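Local coordinates for DUF2235 domain-containing protein (Pseudomonas aeruginosa, PDB 4O5P) that probably hydrolyses membrane phospholipids as Tle1, a phospholipase effector delivered by the type VI secretion system, using a catalytic domain of the alpha/beta-hydrolase clan, at residues G70-N75 with K113-G118; D78-S83 with V562-D567; C89-R94 with L402-L407. All coordinates share one frame; numbering follows the deposited sequence.

Overall arrangement
Contact 1 joins two neighbouring parallel strands, 62-71 and 111-116, of the mixed sheet at the heart of the alpha/beta-hydrolase-like domain, and lies about 10 Å from the centre of the chain, measured centre to centre. The chain runs from strand 62-71 through helix 78-81 of contact 2 and helix 91-97 of contact 3 before returning as strand 111-116. Helix 403-416 then packs on 89-94, and the far later loop 562-567 on 78-83. Centres of contacts 2 and 3 each lie about 13 Å from that of contact 1, and about 17 Å from each other. The strand-to-strand connection thus carries attachments to two later regions, the last in the Tle1-like C-terminal part.

Contact 1: residues G70-N75 with K113-G118; sequences GFDGTN and KYYCPG
Gly70 pairs with Tyr115 and Phe71 with Cys116 in parallel bridges, and the touching parts of the two segments run 7° apart. Three backbone hydrogen bonds join them: Gly70 N to Tyr114 O (3.1 Å), Cys116 N to Gly70 O (2.8 Å) and Asp72 N to Cys116 O (2.9 Å). Past the last bridge the chains stay close. There Gly118 CA lies 3.0 Å from Gly73 O, its hydrogen directed at that oxygen. These are adjacent strands of the central sheet of an alpha/beta-hydrolase-like domain, and strand 225-236 flanks 62-71 on its other edge. Their ends lead toward a probable Ser-His-Asp site: Thr74 OG1 bonds to Ser237 OG, the likely nucleophile. On one sheet face the Phe71 ring, directed at helix 238-254, puts CD1 3.9 Å from Cys116 CB; Cys116 SG, anti to its backbone N, lies obliquely beside that ring, 5.2 Å from the centroid. On the Tyr115 face, the tyrosine hydroxyl donates to Asp72: OH to OD2 is 2.6 Å, on the anti lone pair and in the plane of the ring, with the carboxylate turned 81° from it. Asp72 OD1 takes Gly73 N at 2.7 Å, also on the anti side but 27° out of the carboxylate plane, and bonds to Ser90 OG. Tyr115 OH in turn accepts from Asp78 N.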
loop_
_atom_site.group_PDB
_atom_site.type_symbol
_atom_site.label_atom_id
_atom_site.label_comp_id
_atom_site.label_asym_id
_atom_site.label_seq_id
_atom_site.Cartn_x
_atom_site.Cartn_y
_atom_site.Cartn_z
ATOM N N GLY A 70 2.769 1.687 12.986
ATOM C CA GLY A 70 1.821 1.926 11.909
ATOM C C GLY A 70 2.531 2.418 10.663
ATOM O O GLY A 70 3.216 3.444 10.705
ATOM N N PHE A 71 2.383 1.675 9.562
ATOM C CA PHE A 71 2.908 2.064 8.263
ATOM C C PHE A 71 1.752 2.587 7.406
ATOM O O PHE A 71 0.859 1.812 6.978
ATOM C CB PHE A 71 3.522 0.864 7.544
ATOM C CG PHE A 71 4.680 0.221 8.262
ATOM C CD1 PHE A 71 5.967 0.697 8.085
ATOM C CD2 PHE A 71 4.488 -0.901 9.058
ATOM C CE1 PHE A 71 7.043 0.097 8.712
ATOM C CE2 PHE A 71 5.559 -1.520 9.682
ATOM C CZ PHE A 71 6.841 -1.017 9.507
ATOM N N ASP A 72 1.777 3.895 7.149
ATOM C CA ASP A 72 0.687 4.559 6.437
ATOM C C ASP A 72 0.724 4.245 4.951
ATOM O O ASP A 72 1.707 3.681 4.440
ATOM C CB ASP A 72 0.717 6.073 6.648
ATOM C CG ASP A 72 -0.676 6.672 6.706
ATOM O OD1 ASP A 72 -1.631 6.033 6.189
ATOM O OD2 ASP A 72 -0.825 7.786 7.266
ATOM N N GLY A 73 -0.347 4.615 4.254
ATOM C CA GLY A 73 -0.508 4.200 2.878
ATOM C C GLY A 73 0.145 5.107 1.865
ATOM O O GLY A 73 0.789 6.098 2.211
ATOM N N THR A 74 -0.037 4.746 0.603
ATOM C CA THR A 74 0.470 5.495 -0.529
ATOM C C THR A 74 -0.013 6.934 -0.473
ATOM O O THR A 74 -1.215 7.181 -0.436
ATOM C CB THR A 74 -0.052 4.857 -1.824
ATOM O OG1 THR A 74 0.231 3.449 -1.794
ATOM C CG2 THR A 74 0.599 5.497 -3.039
ATOM N N ASN A 75 0.935 7.870 -0.473
ATOM C CA ASN A 75 0.648 9.305 -0.451
ATOM C C ASN A 75 -0.082 9.774 0.808
ATOM O O ASN A 75 -0.654 10.867 0.830
ATOM C CB ASN A 75 -0.125 9.751 -1.703
ATOM C CG ASN A 75 0.055 11.229 -2.001
ATOM O OD1 ASN A 75 1.179 11.744 -1.982
ATOM N ND2 ASN A 75 -1.050 11.925 -2.278
ATOM N N LYS A 113 4.783 3.781 20.861
ATOM C CA LYS A 113 4.127 3.792 19.549
ATOM C C LYS A 113 4.952 4.568 18.523
ATOM O O LYS A 113 5.648 5.542 18.863
ATOM C CB LYS A 113 2.676 4.306 19.629
ATOM C CG LYS A 113 2.504 5.812 19.701
ATOM C CD LYS A 113 1.038 6.148 19.978
ATOM C CE LYS A 113 0.754 7.641 19.869
ATOM N NZ LYS A 113 -0.681 7.957 20.193
ATOM N N TYR A 114 4.887 4.109 17.272
ATOM C CA TYR A 114 5.685 4.675 16.202
ATOM C C TYR A 114 4.835 4.810 14.948
ATOM O O TYR A 114 4.019 3.927 14.642
ATOM C CB TYR A 114 6.888 3.778 15.910
ATOM C CG TYR A 114 7.834 3.614 17.082
ATOM C CD1 TYR A 114 8.813 4.560 17.344
ATOM C CD2 TYR A 114 7.753 2.503 17.916
ATOM C CE1 TYR A 114 9.698 4.409 18.410
ATOM C CE2 TYR A 114 8.617 2.343 18.985
ATOM C CZ TYR A 114 9.589 3.303 19.226
ATOM O OH TYR A 114 10.455 3.144 20.281
ATOM N N TYR A 115 5.018 5.913 14.231
ATOM C CA TYR A 115 4.274 6.153 12.997
ATOM C C TYR A 115 5.230 6.301 11.838
ATOM O O TYR A 115 6.207 7.037 11.926
ATOM C CB TYR A 115 3.425 7.431 13.101
ATOM C CG TYR A 115 2.850 7.861 11.764
ATOM C CD1 TYR A 115 1.708 7.253 11.244
ATOM C CD2 TYR A 115 3.469 8.853 11.006
ATOM C CE1 TYR A 115 1.188 7.632 10.010
ATOM C CE2 TYR A 115 2.963 9.233 9.776
ATOM C CZ TYR A 115 1.832 8.620 9.283
ATOM O OH TYR A 115 1.321 9.013 8.071
ATOM N N CYS A 116 4.947 5.615 10.741
ATOM C CA CYS A 116 5.754 5.765 9.543
ATOM C C CYS A 116 4.907 6.347 8.391
ATOM O O CYS A 116 3.926 5.728 7.973
ATOM C CB CYS A 116 6.340 4.406 9.165
ATOM S SG CYS A 116 7.369 4.420 7.699
ATOM N N PRO A 117 5.289 7.535 7.877
ATOM C CA PRO A 117 4.585 8.138 6.734
ATOM C C PRO A 117 4.595 7.264 5.496
ATOM O O PRO A 117 5.491 6.440 5.303
ATOM C CB PRO A 117 5.380 9.422 6.446
ATOM C CG PRO A 117 6.652 9.313 7.240
ATOM C CD PRO A 117 6.379 8.397 8.381
ATOM N N GLY A 118 3.606 7.472 4.637
ATOM C CA GLY A 118 3.510 6.703 3.412
ATOM C C GLY A 118 4.559 7.043 2.361
ATOM O O GLY A 118 5.121 8.145 2.339
#

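Contact 2: residues D78-S83 with V562-D567; sequences DKADGS and VEKQFD
Asp81 and Lys564 form a salt bridge, with NZ 2.7 Å from OD1 and placed on the syn lone pair of that oxygen; OD2 lies farther from NZ, at 3.2 Å. It joins the short helix 78-81, part of the connection between two parallel strands of the hydrolase-like sheet, to an irregular loop in the Tle1-like C-terminal part. The two side chains cross at about a right angle. Lys564 bends at chi3 (51°), which turns CE out of the line of the chain, and its CD passes 4.0 Å from Ala80 CB. The methyl of Ala80 also meets Glu563, 3.9 Å from OE1, while OE2 touches Lys79 CB. Lys79 NZ stays 6.5 Å from Glu563 OE2, so any attraction between these charges is probably long-range. In the next shell, Asn77 N donates to Asp81 OD2 and Asn77 OD1 accepts from Ala80 N, which helps to set the helix and its carboxylate. Lys564 NZ has a second partner in Asn75 O, and a carbonyl there would probably further stabilise the ammonium charge. Ser83 OG donates to Ala80 O at 2.8 Å.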
loop_
_atom_site.group_PDB
_atom_site.type_symbol
_atom_site.label_atom_id
_atom_site.label_comp_id
_atom_site.label_asym_id
_atom_site.label_seq_id
_atom_site.Cartn_x
_atom_site.Cartn_y
_atom_site.Cartn_z
ATOM N N ASP A 78 0.607 11.793 7.901
ATOM C CA ASP A 78 -0.232 12.283 8.993
ATOM C C ASP A 78 -0.052 13.776 9.270
ATOM O O ASP A 78 -1.036 14.505 9.372
ATOM C CB ASP A 78 -0.007 11.471 10.280
ATOM C CG ASP A 78 -1.030 11.797 11.352
ATOM O OD1 ASP A 78 -2.144 12.225 10.995
ATOM O OD2 ASP A 78 -0.739 11.635 12.551
ATOM N N LYS A 79 1.199 14.222 9.378
ATOM C CA LYS A 79 1.506 15.640 9.602
ATOM C C LYS A 79 0.806 16.512 8.563
ATOM O O LYS A 79 0.088 17.458 8.899
ATOM C CB LYS A 79 3.019 15.897 9.524
ATOM C CG LYS A 79 3.875 15.170 10.576
ATOM C CD LYS A 79 5.369 15.474 10.355
ATOM C CE LYS A 79 6.257 14.802 11.398
ATOM N NZ LYS A 79 5.874 15.162 12.783
ATOM N N ALA A 80 1.011 16.181 7.294
ATOM C CA ALA A 80 0.425 16.948 6.196
ATOM C C ALA A 80 -1.106 16.863 6.172
ATOM O O ALA A 80 -1.808 17.877 6.235
ATOM C CB ALA A 80 0.989 16.466 4.878
ATOM N N ASP A 81 -1.613 15.641 6.076
ATOM C CA ASP A 81 -3.037 15.403 5.885
ATOM C C ASP A 81 -3.946 15.840 7.043
ATOM O O ASP A 81 -5.126 16.126 6.824
ATOM C CB ASP A 81 -3.267 13.930 5.534
ATOM C CG ASP A 81 -2.642 13.557 4.203
ATOM O OD1 ASP A 81 -2.696 14.396 3.267
ATOM O OD2 ASP A 81 -2.086 12.434 4.088
ATOM N N GLY A 82 -3.409 15.906 8.259
ATOM C CA GLY A 82 -4.215 16.281 9.408
ATOM C C GLY A 82 -4.040 17.717 9.885
ATOM O O GLY A 82 -4.596 18.102 10.916
ATOM N N SER A 83 -3.276 18.513 9.138
ATOM C CA SER A 83 -2.899 19.852 9.594
ATOM C C SER A 83 -3.879 20.950 9.185
ATOM O O SER A 83 -3.930 22.003 9.827
ATOM C CB SER A 83 -1.491 20.213 9.114
ATOM O OG SER A 83 -1.426 20.278 7.703
ATOM N N VAL A 562 4.832 20.840 2.312
ATOM C CA VAL A 562 6.068 20.396 1.678
ATOM C C VAL A 562 6.154 18.856 1.588
ATOM O O VAL A 562 6.844 18.317 0.711
ATOM C CB VAL A 562 7.294 20.987 2.436
ATOM C CG1 VAL A 562 8.222 19.896 2.982
ATOM C CG2 VAL A 562 8.046 22.010 1.569
ATOM N N GLU A 563 5.437 18.166 2.480
ATOM C CA GLU A 563 5.499 16.703 2.592
ATOM C C GLU A 563 4.865 15.910 1.444
ATOM O O GLU A 563 5.213 14.738 1.233
ATOM C CB GLU A 563 4.857 16.242 3.896
ATOM C CG GLU A 563 5.555 16.737 5.166
ATOM C CD GLU A 563 4.866 17.947 5.786
ATOM O OE1 GLU A 563 4.206 18.723 5.059
ATOM O OE2 GLU A 563 4.990 18.121 7.014
ATOM N N LYS A 564 3.925 16.529 0.727
ATOM C CA LYS A 564 3.154 15.836 -0.306
ATOM C C LYS A 564 3.117 16.676 -1.575
ATOM O O LYS A 564 3.313 17.883 -1.527
ATOM C CB LYS A 564 1.724 15.554 0.177
ATOM C CG LYS A 564 1.640 14.452 1.238
ATOM C CD LYS A 564 0.188 14.145 1.698
ATOM C CE LYS A 564 -0.743 13.894 0.524
ATOM N NZ LYS A 564 -1.990 13.171 0.944
ATOM N N GLN A 565 2.877 16.054 -2.719
ATOM C CA GLN A 565 2.773 16.846 -3.934
ATOM C C GLN A 565 1.447 17.573 -3.957
ATOM O O GLN A 565 0.444 17.033 -3.498
ATOM C CB GLN A 565 2.949 15.984 -5.179
ATOM C CG GLN A 565 4.409 15.694 -5.495
ATOM C CD GLN A 565 5.186 16.897 -6.042
ATOM O OE1 GLN A 565 4.609 17.937 -6.372
ATOM N NE2 GLN A 565 6.506 16.749 -6.138
ATOM N N PHE A 566 1.443 18.804 -4.465
ATOM C CA PHE A 566 0.207 19.585 -4.489
ATOM C C PHE A 566 -0.877 18.910 -5.312
ATOM O O PHE A 566 -0.657 18.493 -6.450
ATOM C CB PHE A 566 0.418 21.022 -4.980
ATOM C CG PHE A 566 -0.850 21.834 -4.981
ATOM C CD1 PHE A 566 -1.445 22.217 -3.784
ATOM C CD2 PHE A 566 -1.458 22.198 -6.178
ATOM C CE1 PHE A 566 -2.623 22.957 -3.778
ATOM C CE2 PHE A 566 -2.633 22.935 -6.181
ATOM C CZ PHE A 566 -3.218 23.311 -4.979
ATOM N N ASP A 567 -2.053 18.819 -4.709
ATOM C CA ASP A 567 -3.169 18.093 -5.279
ATOM C C ASP A 567 -4.359 19.058 -5.326
ATOM O O ASP A 567 -5.018 19.291 -4.314
ATOM C CB ASP A 567 -3.463 16.875 -4.391
ATOM C CG ASP A 567 -4.409 15.880 -5.037
ATOM O OD1 ASP A 567 -4.580 15.930 -6.274
ATOM O OD2 ASP A 567 -4.968 15.034 -4.300
#

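Contact 3: residues C89-R94 with L402-L407; sequences CSNVAR and LSQIAL
Asn91 CG lies anti to its carbonyl carbon (chi1 -70°), while Leu407 CG, anti to its backbone N (chi1 165°), is set beside Asn91 OD1. The side chains meet obliquely; Leu407 CB is 3.4 Å from Asn91 OD1. Helix 91-97, in the connection between strands 62-71 and 111-116 of the hydrolase-like sheet, here meets helix 403-416. Asn91 ND2 donates to Ser403 O at 3.0 Å. That carbonyl also takes Leu407 N, the two donors arriving from opposite faces of its plane. A water donates to Asn91 OD1 (2.9 Å) and Gln404 OE1, and accepts from Ser403 OG. Arg94 crosses Leu407 at about a right angle with CD 3.7 Å from CD2, and Gln404 OE1 stands 3.3 Å above one guanidinium face toward its rim. The guanidinium grips Cys89 O, which lies in its plane, side-on through NE (2.9 Å) and NH2 (3.1 Å), while NH1 and Gln404 NE2 both bond to Glu446 O; Gln404 NE2 also donates to Ser448 O. The carbonyls of Cys89 and Glu446 probably help to offset the charge of the buried guanidinium, and the water lets three side chains share one polar centre between helices 91-97 and 403-416.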
loop_
_atom_site.group_PDB
_atom_site.type_symbol
_atom_site.label_atom_id
_atom_site.label_comp_id
_atom_site.label_asym_id
_atom_site.label_seq_id
_atom_site.Cartn_x
_atom_site.Cartn_y
_atom_site.Cartn_z
ATOM N N CYS A 89 -6.693 12.282 7.683
ATOM C CA CYS A 89 -5.908 11.191 8.261
ATOM C C CYS A 89 -6.439 9.832 7.792
ATOM O O CYS A 89 -7.651 9.616 7.770
ATOM C CB CYS A 89 -6.013 11.231 9.797
ATOM S SG CYS A 89 -5.512 12.791 10.574
ATOM N N SER A 90 -5.537 8.912 7.455
ATOM C CA SER A 90 -5.932 7.544 7.109
ATOM C C SER A 90 -6.348 6.771 8.352
ATOM O O SER A 90 -6.207 7.257 9.480
ATOM C CB SER A 90 -4.776 6.807 6.450
ATOM O OG SER A 90 -3.773 6.447 7.398
ATOM N N ASN A 91 -6.834 5.548 8.160
ATOM C CA ASN A 91 -7.143 4.714 9.306
ATOM C C ASN A 91 -5.916 4.269 10.100
ATOM O O ASN A 91 -6.008 4.070 11.310
ATOM C CB ASN A 91 -7.990 3.519 8.901
ATOM C CG ASN A 91 -9.383 3.918 8.520
ATOM O OD1 ASN A 91 -9.843 5.000 8.883
ATOM N ND2 ASN A 91 -10.071 3.049 7.787
ATOM N N VAL A 92 -4.773 4.122 9.432
ATOM C CA VAL A 92 -3.540 3.838 10.151
ATOM C C VAL A 92 -3.219 4.979 11.116
ATOM O O VAL A 92 -2.908 4.746 12.288
ATOM C CB VAL A 92 -2.365 3.567 9.193
ATOM C CG1 VAL A 92 -1.052 3.530 9.946
ATOM C CG2 VAL A 92 -2.594 2.239 8.446
ATOM N N ALA A 93 -3.320 6.209 10.632
ATOM C CA ALA A 93 -2.996 7.359 11.463
ATOM C C ALA A 93 -4.012 7.473 12.588
ATOM O O ALA A 93 -3.648 7.773 13.723
ATOM C CB ALA A 93 -2.942 8.630 10.638
ATOM N N ARG A 94 -5.282 7.211 12.280
ATOM C CA ARG A 94 -6.323 7.221 13.306
ATOM C C ARG A 94 -6.034 6.210 14.416
ATOM O O ARG A 94 -6.119 6.546 15.592
ATOM C CB ARG A 94 -7.716 7.024 12.680
ATOM C CG ARG A 94 -8.176 8.244 11.882
ATOM C CD ARG A 94 -9.383 7.964 11.000
ATOM N NE ARG A 94 -9.462 8.969 9.942
ATOM C CZ ARG A 94 -10.220 10.064 9.997
ATOM N NH1 ARG A 94 -11.005 10.287 11.046
ATOM N NH2 ARG A 94 -10.221 10.920 8.988
ATOM N N LEU A 402 -17.081 6.494 4.382
ATOM C CA LEU A 402 -17.230 5.040 4.356
ATOM C C LEU A 402 -16.124 4.320 5.157
ATOM O O LEU A 402 -16.376 3.358 5.912
ATOM C CB LEU A 402 -17.284 4.565 2.897
ATOM C CG LEU A 402 -17.473 3.078 2.609
ATOM C CD1 LEU A 402 -18.653 2.501 3.363
ATOM C CD2 LEU A 402 -17.662 2.869 1.104
ATOM N N SER A 403 -14.908 4.835 5.034
ATOM C CA SER A 403 -13.745 4.239 5.685
ATOM C C SER A 403 -13.850 4.161 7.213
ATOM O O SER A 403 -13.044 3.497 7.850
ATOM C CB SER A 403 -12.489 5.011 5.301
ATOM O OG SER A 403 -12.676 6.390 5.522
ATOM N N GLN A 404 -14.828 4.849 7.792
ATOM C CA GLN A 404 -15.042 4.783 9.237
ATOM C C GLN A 404 -15.521 3.420 9.718
ATOM O O GLN A 404 -15.373 3.105 10.906
ATOM C CB GLN A 404 -16.002 5.892 9.703
ATOM C CG GLN A 404 -15.462 7.317 9.478
ATOM C CD GLN A 404 -14.297 7.670 10.395
ATOM O OE1 GLN A 404 -13.151 7.829 9.951
ATOM N NE2 GLN A 404 -14.589 7.812 11.682
ATOM N N ILE A 405 -16.081 2.601 8.825
ATOM C CA ILE A 405 -16.583 1.291 9.275
ATOM C C ILE A 405 -15.403 0.346 9.462
ATOM O O ILE A 405 -15.167 -0.194 10.563
ATOM C CB ILE A 405 -17.625 0.673 8.284
ATOM C CG1 ILE A 405 -18.751 1.660 7.984
ATOM C CG2 ILE A 405 -18.198 -0.630 8.831
ATOM C CD1 ILE A 405 -19.574 2.045 9.204
ATOM N N ALA A 406 -14.643 0.167 8.385
ATOM C CA ALA A 406 -13.413 -0.619 8.452
ATOM C C ALA A 406 -12.554 -0.178 9.639
ATOM O O ALA A 406 -12.006 -1.017 10.359
ATOM C CB ALA A 406 -12.642 -0.507 7.163
ATOM N N LEU A 407 -12.464 1.132 9.864
ATOM C CA LEU A 407 -11.668 1.656 10.988
ATOM C C LEU A 407 -12.154 1.058 12.304
ATOM O O LEU A 407 -11.370 0.461 13.075
ATOM C CB LEU A 407 -11.764 3.184 11.043
ATOM C CG LEU A 407 -11.301 3.876 12.322
ATOM C CD1 LEU A 407 -9.790 3.734 12.488
ATOM C CD2 LEU A 407 -11.685 5.324 12.275
HETATM O O HOH W 1 -11.653 7.005 7.838
#